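Local coordinates for autoinducer 2-binding protein LsrB (Clostridium saccharobutylicum DSM 13864, PDB 6DSP), which binds the quorum-sensing signal autoinducer-2 as a receptor of the bacterial solute-binding protein 2 family, at residues 270-273 with 274-277; 186-189 with 190-193; 284-288 with 289-293. All coordinates share one frame; numbering follows the deposited sequence.

Contact 1 (270-273 with 274-277); sequences LWDC and GIQG. With PAV ((2R,4S)-2-methyl-2,3,3,4-tetrahydroxytetrahydrofuran), chain C.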
# COMPACT_ATOMS: atom_id res chain seq x y z
N LEU A 270 1.39 -2.98 -8.83
CA LEU A 270 0.64 -3.31 -7.61
C LEU A 270 0.94 -4.77 -7.30
O LEU A 270 2.11 -5.20 -7.39
CB LEU A 270 -0.87 -3.02 -7.73
CG LEU A 270 -1.51 -2.81 -6.34
CD1 LEU A 270 -1.23 -1.43 -5.74
CD2 LEU A 270 -3.02 -3.08 -6.42
N TRP A 271 -0.07 -5.52 -6.89
CA TRP A 271 0.00 -6.88 -6.37
C TRP A 271 -1.46 -7.27 -6.19
O TRP A 271 -2.36 -6.45 -6.40
CB TRP A 271 0.78 -6.91 -5.02
CG TRP A 271 0.28 -5.89 -4.03
CD1 TRP A 271 -0.80 -6.04 -3.19
CD2 TRP A 271 0.76 -4.56 -3.82
NE1 TRP A 271 -1.02 -4.88 -2.48
CE2 TRP A 271 -0.07 -3.95 -2.84
CE3 TRP A 271 1.84 -3.83 -4.34
CZ2 TRP A 271 0.14 -2.64 -2.39
CZ3 TRP A 271 2.05 -2.53 -3.88
CH2 TRP A 271 1.19 -1.95 -2.92
N ASP A 272 -1.71 -8.51 -5.77
CA ASP A 272 -3.10 -8.99 -5.71
C ASP A 272 -3.70 -8.53 -4.39
O ASP A 272 -3.64 -9.23 -3.37
CB ASP A 272 -3.13 -10.50 -5.88
CG ASP A 272 -4.53 -11.06 -5.96
OD1 ASP A 272 -5.51 -10.39 -5.55
OD2 ASP A 272 -4.63 -12.21 -6.42
N CYS A 273 -4.28 -7.32 -4.38
CA CYS A 273 -4.79 -6.79 -3.12
C CYS A 273 -6.06 -7.51 -2.66
O CYS A 273 -6.33 -7.50 -1.45
CB CYS A 273 -5.01 -5.27 -3.19
SG CYS A 273 -6.32 -4.78 -4.33
N GLY A 274 -6.82 -8.14 -3.56
CA GLY A 274 -7.94 -8.95 -3.14
C GLY A 274 -7.52 -10.15 -2.34
O GLY A 274 -8.08 -10.43 -1.27
N ILE A 275 -6.51 -10.89 -2.82
CA ILE A 275 -6.01 -12.02 -2.05
C ILE A 275 -5.33 -11.52 -0.78
O ILE A 275 -5.42 -12.16 0.27
CB ILE A 275 -5.12 -12.95 -2.90
CG1 ILE A 275 -5.24 -14.40 -2.40
CG2 ILE A 275 -3.68 -12.56 -2.84
CD1 ILE A 275 -4.70 -15.41 -3.35
N GLN A 276 -4.70 -10.35 -0.84
CA GLN A 276 -4.06 -9.80 0.36
C GLN A 276 -5.09 -9.51 1.45
O GLN A 276 -4.89 -9.87 2.61
CB GLN A 276 -3.30 -8.53 0.00
CG GLN A 276 -2.53 -7.98 1.21
CD GLN A 276 -1.90 -6.63 0.95
OE1 GLN A 276 -2.17 -5.99 -0.06
NE2 GLN A 276 -1.01 -6.22 1.84
N GLY A 277 -6.19 -8.83 1.09
CA GLY A 277 -7.23 -8.57 2.08
C GLY A 277 -7.81 -9.86 2.63
O GLY A 277 -8.03 -10.00 3.83
O2 PAV C . 0.32 2.36 -2.42
C2 PAV C . -0.91 1.90 -1.83
C1 PAV C . -1.72 0.99 -2.78
O5 PAV C . -1.77 3.17 -1.76
C5 PAV C . -2.68 2.97 -0.76
C4 PAV C . -2.28 1.68 -0.01
O4 PAV C . -2.36 1.88 1.40
C3 PAV C . -0.87 1.44 -0.55
O3 PAV C . -0.57 0.07 -0.53
O13 PAV C . 0.07 2.18 0.20

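Contact 2 (186-189 with 190-193); sequences WQNV and APDN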
# COMPACT_ATOMS: atom_id res chain seq x y z
N TRP A 186 20.92 11.51 -10.26
CA TRP A 186 19.56 12.00 -10.17
C TRP A 186 19.47 13.09 -9.11
O TRP A 186 20.22 13.10 -8.12
CB TRP A 186 18.61 10.86 -9.82
CG TRP A 186 18.40 9.80 -10.89
CD1 TRP A 186 19.21 9.52 -11.97
CD2 TRP A 186 17.33 8.85 -10.95
NE1 TRP A 186 18.69 8.48 -12.69
CE2 TRP A 186 17.54 8.05 -12.08
CE3 TRP A 186 16.20 8.61 -10.14
CZ2 TRP A 186 16.67 7.01 -12.43
CZ3 TRP A 186 15.34 7.59 -10.49
CH2 TRP A 186 15.57 6.80 -11.61
N GLN A 187 18.49 13.98 -9.28
CA GLN A 187 18.30 15.12 -8.40
C GLN A 187 16.87 15.09 -7.89
O GLN A 187 15.92 15.21 -8.68
CB GLN A 187 18.53 16.43 -9.16
CG GLN A 187 19.95 16.56 -9.71
CD GLN A 187 20.16 17.83 -10.51
OE1 GLN A 187 19.29 18.70 -10.53
NE2 GLN A 187 21.31 17.95 -11.15
N ASN A 188 16.72 14.99 -6.58
CA ASN A 188 15.39 15.07 -5.99
C ASN A 188 15.05 16.55 -5.88
O ASN A 188 15.67 17.28 -5.09
CB ASN A 188 15.36 14.38 -4.63
CG ASN A 188 13.96 14.34 -4.04
OD1 ASN A 188 13.15 15.22 -4.30
ND2 ASN A 188 13.68 13.31 -3.25
N VAL A 189 14.11 17.02 -6.71
CA VAL A 189 13.80 18.45 -6.76
C VAL A 189 12.87 18.90 -5.65
O VAL A 189 12.57 20.10 -5.55
CB VAL A 189 13.29 18.88 -8.16
CG1 VAL A 189 14.34 18.61 -9.20
CG2 VAL A 189 11.99 18.16 -8.55
N ALA A 190 12.36 17.98 -4.82
CA ALA A 190 11.45 18.34 -3.73
C ALA A 190 11.61 17.31 -2.62
O ALA A 190 10.75 16.44 -2.41
CB ALA A 190 10.00 18.41 -4.23
N PRO A 191 12.72 17.37 -1.88
CA PRO A 191 13.01 16.32 -0.90
C PRO A 191 12.02 16.22 0.25
O PRO A 191 11.97 15.17 0.89
CB PRO A 191 14.43 16.64 -0.40
CG PRO A 191 14.76 17.99 -0.90
CD PRO A 191 13.81 18.36 -2.01
N ASP A 192 11.21 17.25 0.52
CA ASP A 192 10.17 17.12 1.54
C ASP A 192 9.08 16.14 1.12
O ASP A 192 8.33 15.66 1.98
CB ASP A 192 9.47 18.46 1.74
CG ASP A 192 10.26 19.45 2.58
OD1 ASP A 192 11.31 19.09 3.15
OD2 ASP A 192 9.77 20.60 2.69
N ASN A 193 9.00 15.80 -0.16
CA ASN A 193 7.93 15.03 -0.78
C ASN A 193 6.66 15.87 -0.87
O ASN A 193 6.46 16.82 -0.12
CB ASN A 193 7.57 13.74 -0.05
CG ASN A 193 8.78 12.90 0.28
OD1 ASN A 193 9.63 12.63 -0.58
ND2 ASN A 193 8.84 12.43 1.51
O HOH W 1 10.57 13.69 -2.96

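Contact 3 (284-288 with 289-293); sequences AYYIA and SGNSV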
# COMPACT_ATOMS: atom_id res chain seq x y z
N ALA A 284 -6.62 -13.25 10.88
CA ALA A 284 -7.40 -12.80 12.04
C ALA A 284 -8.40 -13.87 12.48
O ALA A 284 -8.51 -14.17 13.67
CB ALA A 284 -8.11 -11.52 11.68
N TYR A 285 -9.12 -14.48 11.53
CA TYR A 285 -10.09 -15.52 11.83
C TYR A 285 -9.41 -16.75 12.43
O TYR A 285 -9.91 -17.35 13.38
CB TYR A 285 -10.81 -15.90 10.54
CG TYR A 285 -11.42 -17.27 10.52
CD1 TYR A 285 -12.65 -17.51 11.13
CD2 TYR A 285 -10.80 -18.31 9.85
CE1 TYR A 285 -13.23 -18.79 11.11
CE2 TYR A 285 -11.36 -19.59 9.82
CZ TYR A 285 -12.57 -19.81 10.45
OH TYR A 285 -13.13 -21.07 10.40
N TYR A 286 -8.26 -17.12 11.87
CA TYR A 286 -7.55 -18.31 12.32
C TYR A 286 -7.10 -18.16 13.76
O TYR A 286 -7.27 -19.08 14.58
CB TYR A 286 -6.35 -18.52 11.39
CG TYR A 286 -5.57 -19.78 11.61
CD1 TYR A 286 -6.03 -20.99 11.14
CD2 TYR A 286 -4.36 -19.76 12.28
CE1 TYR A 286 -5.31 -22.17 11.33
CE2 TYR A 286 -3.62 -20.92 12.47
CZ TYR A 286 -4.11 -22.14 11.99
OH TYR A 286 -3.42 -23.33 12.15
N ILE A 287 -6.58 -16.99 14.11
CA ILE A 287 -6.17 -16.75 15.49
C ILE A 287 -7.38 -16.60 16.40
O ILE A 287 -7.42 -17.18 17.50
CB ILE A 287 -5.25 -15.52 15.55
CG1 ILE A 287 -3.93 -15.80 14.82
CG2 ILE A 287 -5.03 -15.09 17.01
CD1 ILE A 287 -3.16 -14.51 14.60
N ALA A 288 -8.40 -15.84 15.97
CA ALA A 288 -9.59 -15.65 16.80
C ALA A 288 -10.34 -16.96 17.04
O ALA A 288 -11.06 -17.07 18.05
CB ALA A 288 -10.50 -14.61 16.15
N SER A 289 -10.18 -17.94 16.15
CA SER A 289 -10.75 -19.27 16.32
C SER A 289 -10.00 -20.12 17.34
O SER A 289 -10.44 -21.23 17.64
CB SER A 289 -10.79 -20.00 14.97
OG SER A 289 -11.74 -19.39 14.14
N GLY A 290 -8.89 -19.63 17.88
CA GLY A 290 -8.18 -20.33 18.94
C GLY A 290 -6.90 -21.02 18.52
O GLY A 290 -6.33 -21.76 19.33
N ASN A 291 -6.41 -20.78 17.32
CA ASN A 291 -5.18 -21.39 16.87
C ASN A 291 -4.04 -20.44 17.18
O ASN A 291 -4.14 -19.23 16.94
CB ASN A 291 -5.24 -21.63 15.36
CG ASN A 291 -6.37 -22.55 14.99
OD1 ASN A 291 -6.33 -23.76 15.26
ND2 ASN A 291 -7.43 -21.98 14.42
N SER A 292 -2.95 -20.99 17.70
CA SER A 292 -1.80 -20.17 17.99
C SER A 292 -0.98 -20.01 16.73
O SER A 292 -0.89 -20.93 15.90
CB SER A 292 -0.94 -20.84 19.06
OG SER A 292 -0.19 -21.90 18.49
N VAL A 293 -0.40 -18.84 16.56
CA VAL A 293 0.44 -18.57 15.41
C VAL A 293 1.74 -17.99 15.93
O VAL A 293 1.73 -17.03 16.72
CB VAL A 293 -0.25 -17.56 14.48
CG1 VAL A 293 0.73 -17.11 13.42
CG2 VAL A 293 -1.48 -18.19 13.84
O HOH W 2 -5.57 -18.12 19.48

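Contact 1 (270-273 with 274-277)
The Asp-272 carboxylate lies across the branch of Ile-275 at about a right angle, its CG 3.6 Å from Ile-275 CG2. OD1 receives the backbone N-H of Ile-275 at 3.0 Å, nearly straight at 172°, but the donor stands above the carboxylate plane rather than in it. Asp-272 is thus the N-cap of helix 273-288, and its negative charge next to the first N-H groups would be expected to suit the helix dipole. The first regular helical bonds run beside this cap: Gln-276 N to Asp-272 O at 3.0 Å and Gly-277 N to Cys-273 O at 2.9 Å.

On the ligand side, Trp-271 NE1 reaches Gln-276 OE1 at 2.9 Å in a weak, bent bond. The amide stands steeply to the indole, the planes 77° apart. With CG anti to the backbone N (chi1 -176°) and the chain extended beyond it, the Gln-276 amide is carried out to the ring. Its NE2 is held by Gln-124 OE1 and Val-122 O, which fix the amide's rotation and leave OE1 turned to the indole.

Leu-270 CG sits over one face of that indole, and Phe-250 meets the ring edge-to-face. The benzo edge faces the ligand, CZ2 lying 3.4 Å from PAV O3 near the ring plane, while Leu-270 CD1 touches the PAV methyl carbon C1 at 3.9 Å. The arrangement is a side-chain N-cap joined to a wall of the autoinducer-2 pocket, where the strand 268-270 runs into a helix beside the ligand.

Contact 2 (186-189 with 190-193)
The oxygen of water 1 is gripped from three directions by Asn-188, Ala-190 and Asn-193. It accepts from Asn-188 ND2 at 3.1 Å and lies 2.8 Å from Ala-190 O and likewise 2.8 Å from Asn-193 OD1. The water therefore bridges two asparagine amides and a backbone carbonyl across a bend in the chain.

The direct bond between the two halves uses the other end of the Asn-188 amide. Asn-188 OD1 takes the backbone N-H of Ala-190 at 2.9 Å; the N-H...O angle is 154°, and the donor is tilted slightly from the carbonyl plane. Because CG stands anti to the backbone N (chi1 -175°), the amide swings alongside its own carbonyl and meets the N-H two residues on, an Asx turn. Pro-191 packs against the same amide: its CA comes 3.8 Å from Asn-188 CG. Pro-191 N also lies 3.3 Å from Asn-188 OD1, but the imide nitrogen has no hydrogen to give, so this is packing and not a bond.

Immediately downstream the chain folds again. Asn-193 N returns to Ala-190 O at 2.9 Å and closes a type I beta turn, with Pro-191 at its second position, where a phi near -64° suits the proline ring. Ala-190 O thus meets both the turn N-H and the water. The two turns in succession interrupt strand 187-195.

This break lies at the surface, in an outermost strand of the four-stranded parallel sheet. Helix 166-182 supplies Glu-176 to Asn-188 ND2 and Gln-172 to Asn-193 OD1, while Tyr-156 and Trp-158 of the neighbouring strand 155-160 touch Asn-188 and Asn-193 respectively. Turn, helix and strand are thereby joined within one beta-alpha-beta unit.

Contact 3 (284-288 with 289-293)
Asn-291 folds back over the ring of Tyr-286, its CB over one face, 3.6 Å from the centroid and displaced toward the rim, a CH-pi contact. The amide follows the ring, the two planes 19° apart and stacked. At its far end ND2 gives an N-H to Tyr-286 O at 2.9 Å, a bond that lies near the amide plane and fixes the rotation of the group. One residue thus holds both the ring and the carbonyl of Tyr-286. Val-293 comes to the edge of the same ring, CG2 3.6 Å from Tyr-286 CD2, and also meets Ile-287 CG1, so that this one methyl touches two neighbouring helix side chains.

A second tyrosine is treated differently. Ser-289 OG and N both donate to Tyr-285 O, each at 2.8 Å and from opposite faces of the carbonyl plane. Turned beside its own backbone N (chi1 -69°), OG also lies over one face of the Tyr-285 ring, 3.4 Å from CE1.

The backbone places these groups. Gly-290 N reaches Ile-287 O at 2.9 Å, and Asn-291 N reaches Tyr-286 O in a weak bond. Gly-290 turns the chain with a phi of 105°, after which Asn-291 O points back at Ile-287 CA in a C-H...O contact. Water 2 spans Ile-287 O and, weakly, Asn-291 O.

Farther out, Phe-52 stacks on Tyr-285, while Ile-287 and Ala-288 rest on Thr-105 of strand 105-109. The Val-293 packing lies just beyond the two return bonds, Gly-290 N to Ile-287 O and Asn-291 N to Tyr-286 O, which with the positive phi of Gly-290 make a Schellman motif closing the C-terminal end of helix 273-288.

In the fold
Each contact is local, between adjoining segments, so none nests in or crosses another; they follow in series along the chain. Contact 2 comes first, making a short double turn in strand 187-195 at the edge of the parallel four-stranded sheet. Contact 1 then starts helix 273-288 where the chain leaves strand 268-270 beside the ligand. Contact 3 ends that same helix and turns the chain toward strand 298-301 of the mixed eight-stranded sheet. Contacts 1 and 3 therefore cap the two ends of one helix, their centres about 21 Å apart. Contacts 2 and 3 lie on opposite sides of the chain's centre, about 44 Å between centres.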